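Local coordinates for uncharacterized protein (Magnetospirillum magneticum AMB-1, PDB 5MU5) that probably transfers a sugar, perhaps a nonulosonic acid as in related Maf enzymes, to flagellin, a glycosylation step involved in the formation of the bacterial flagellum, at residues L20-E25 / T172-P177. Numbering follows the deposited sequence.
With EDO (1,2-ethanediol), chain I.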
loop_
_atom_site.group_PDB
_atom_site.type_symbol
_atom_site.label_atom_id
_atom_site.label_comp_id
_atom_site.label_asym_id
_atom_site.label_seq_id
_atom_site.Cartn_x
_atom_site.Cartn_y
_atom_site.Cartn_z
ATOM N N LEU A 20 -3.507 9.704 -31.004
ATOM C CA LEU A 20 -4.653 8.857 -31.348
ATOM C C LEU A 20 -4.291 7.383 -31.417
ATOM O O LEU A 20 -5.123 6.529 -31.142
ATOM C CB LEU A 20 -5.272 9.291 -32.658
ATOM C CG LEU A 20 -6.039 10.607 -32.567
ATOM C CD1 LEU A 20 -6.273 11.203 -33.952
ATOM C CD2 LEU A 20 -7.348 10.392 -31.841
ATOM N N GLU A 21 -3.046 7.102 -31.770
ATOM C CA GLU A 21 -2.550 5.742 -31.866
ATOM C C GLU A 21 -2.106 5.164 -30.508
ATOM O O GLU A 21 -2.439 4.039 -30.161
ATOM C CB GLU A 21 -1.357 5.717 -32.837
ATOM C CG GLU A 21 -0.739 4.342 -33.048
ATOM C CD GLU A 21 0.505 4.376 -33.916
ATOM O OE1 GLU A 21 0.850 5.439 -34.472
ATOM O OE2 GLU A 21 1.130 3.312 -34.057
ATOM N N LEU A 22 -1.345 5.940 -29.750
ATOM C CA LEU A 22 -0.694 5.438 -28.544
ATOM C C LEU A 22 -1.257 5.916 -27.213
ATOM O O LEU A 22 -0.869 5.375 -26.185
ATOM C CB LEU A 22 0.792 5.779 -28.625
ATOM C CG LEU A 22 1.488 5.056 -29.790
ATOM C CD1 LEU A 22 2.678 5.848 -30.325
ATOM C CD2 LEU A 22 1.902 3.659 -29.354
ATOM N N MET A 23 -2.129 6.928 -27.226
ATOM C CA MET A 23 -2.824 7.404 -26.012
ATOM C C MET A 23 -4.226 7.865 -26.420
ATOM O O MET A 23 -4.567 9.051 -26.294
ATOM C CB MET A 23 -2.029 8.535 -25.354
ATOM C CG MET A 23 -2.384 8.744 -23.903
ATOM S SD MET A 23 -1.571 10.186 -23.183
ATOM C CE MET A 23 0.052 9.539 -22.856
ATOM N N PRO A 24 -5.054 6.915 -26.894
ATOM C CA PRO A 24 -6.242 7.279 -27.701
ATOM C C PRO A 24 -7.220 8.258 -27.060
ATOM O O PRO A 24 -7.652 9.221 -27.722
ATOM C CB PRO A 24 -6.913 5.926 -28.026
ATOM C CG PRO A 24 -5.902 4.893 -27.711
ATOM C CD PRO A 24 -4.943 5.457 -26.691
ATOM N N GLU A 25 -7.577 8.022 -25.807
ATOM C CA GLU A 25 -8.512 8.921 -25.113
ATOM C C GLU A 25 -7.973 10.346 -25.072
ATOM O O GLU A 25 -8.720 11.296 -25.234
ATOM C CB GLU A 25 -8.825 8.427 -23.692
ATOM C CG GLU A 25 -9.790 7.239 -23.632
ATOM C CD GLU A 25 -10.063 6.745 -22.210
ATOM O OE1 GLU A 25 -10.577 5.608 -22.071
ATOM O OE2 GLU A 25 -9.771 7.483 -21.227
ATOM N N THR A 172 7.094 5.123 -26.316
ATOM C CA THR A 172 7.460 4.361 -25.094
ATOM C C THR A 172 6.282 3.647 -24.436
ATOM O O THR A 172 6.486 2.752 -23.610
ATOM C CB THR A 172 8.120 5.263 -24.029
ATOM O OG1 THR A 172 7.230 6.319 -23.639
ATOM C CG2 THR A 172 9.420 5.886 -24.562
ATOM N N ARG A 173 5.058 4.045 -24.779
ATOM C CA ARG A 173 3.850 3.382 -24.284
ATOM C C ARG A 173 3.490 2.134 -25.045
ATOM O O ARG A 173 2.621 1.396 -24.597
ATOM C CB ARG A 173 2.644 4.314 -24.386
ATOM C CG ARG A 173 2.719 5.477 -23.433
ATOM C CD ARG A 173 1.613 6.448 -23.715
ATOM N NE ARG A 173 0.310 5.821 -23.561
ATOM C CZ ARG A 173 -0.374 5.766 -22.431
ATOM N NH1 ARG A 173 0.108 6.289 -21.316
ATOM N NH2 ARG A 173 -1.554 5.187 -22.419
ATOM N N ARG A 174 4.117 1.899 -26.200
ATOM C CA ARG A 174 3.751 0.757 -27.014
ATOM C C ARG A 174 3.749 -0.564 -26.247
ATOM O O ARG A 174 2.742 -1.247 -26.227
ATOM C CB ARG A 174 4.649 0.629 -28.233
ATOM C CG ARG A 174 4.159 -0.445 -29.189
ATOM C CD ARG A 174 4.949 -0.452 -30.488
ATOM N NE ARG A 174 4.756 0.783 -31.243
ATOM C CZ ARG A 174 3.655 1.087 -31.940
ATOM N NH1 ARG A 174 2.617 0.257 -31.989
ATOM N NH2 ARG A 174 3.587 2.235 -32.593
ATOM N N GLU A 175 4.869 -0.935 -25.640
ATOM C CA GLU A 175 4.954 -2.204 -24.881
ATOM C C GLU A 175 4.395 -2.053 -23.479
ATOM O O GLU A 175 3.845 -2.988 -22.939
ATOM C CB GLU A 175 6.398 -2.695 -24.773
ATOM C CG GLU A 175 7.132 -2.743 -26.100
ATOM C CD GLU A 175 6.370 -3.523 -27.154
ATOM O OE1 GLU A 175 5.776 -4.565 -26.791
ATOM O OE2 GLU A 175 6.370 -3.103 -28.340
ATOM N N ASN A 176 4.513 -0.860 -22.911
ATOM C CA ASN A 176 4.073 -0.605 -21.549
ATOM C C ASN A 176 3.528 0.824 -21.401
ATOM O O ASN A 176 4.292 1.778 -21.234
ATOM C CB ASN A 176 5.245 -0.827 -20.602
ATOM C CG ASN A 176 4.840 -0.723 -19.147
ATOM O OD1 ASN A 176 3.709 -0.331 -18.824
ATOM N ND2 ASN A 176 5.767 -1.052 -18.257
ATOM N N PRO A 177 2.206 0.974 -21.445
ATOM C CA PRO A 177 1.615 2.302 -21.409
ATOM C C PRO A 177 1.888 3.080 -20.133
ATOM O O PRO A 177 1.827 4.303 -20.139
ATOM C CB PRO A 177 0.107 2.038 -21.560
ATOM C CG PRO A 177 -0.104 0.602 -21.262
ATOM C CD PRO A 177 1.192 -0.101 -21.508
HETATM C C1 EDO I . -5.189 6.017 -23.111
HETATM O O1 EDO I . -6.445 5.986 -23.781
HETATM C C2 EDO I . -5.503 6.852 -21.883
HETATM O O2 EDO I . -5.738 8.210 -22.327
#
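Arg-173 and Leu-22 offer a compact example of a long side chain meeting the main chain where a helix ends. The NE of Arg-173 donates to the carbonyl O of Leu-22 at 2.9 Å, the oxygen lying close to the guanidinium plane. That carbonyl belongs to the last residue of helix 9-22, before Met-23 leaves helical geometry and occupies the N-cap position of helix 24-32, so the arginine supplies a donor from outside the helix.

The second polar link is a salt bridge, in which NH2 of Arg-174 reaches OE2 of Glu-21 at 3.1 Å. The bond is nearly straight (169°), yet it arrives from above the carboxylate, the two planar groups being turned 58° apart. Each partner has a further mate: OE1 of Glu-21 pairs with Arg-167, and NE of Arg-174 with Glu-171, giving a network of alternating charge at the surface.

Apolar contacts accompany both arginines. Met-23 places CG over the centre of one face of the Arg-173 guanidinium, 3.8 Å above its plane, while CB of Pro-177 lies over the opposite face. The thioether bends at chi3 (-80°), and its CE meets CD of Arg-173 at 3.6 Å. CD2 of Leu-22 lies over one face of the Arg-174 guanidinium, offset toward its rim. An alanine in place of Arg-173 would probably leave the Leu-22 carbonyl without this donor and open a gap between Met-23 and Pro-177.

Within the Maf N-terminal region, the contact joins the junction of helices 9-22 and 24-32 to the loop linking helix 166-171 with edge strand 180-183 of the parallel sheet; Leu-22 packs on Leu-170 of that helix, and Met-23 also reaches Leu-180 and Ile-182 of the strand.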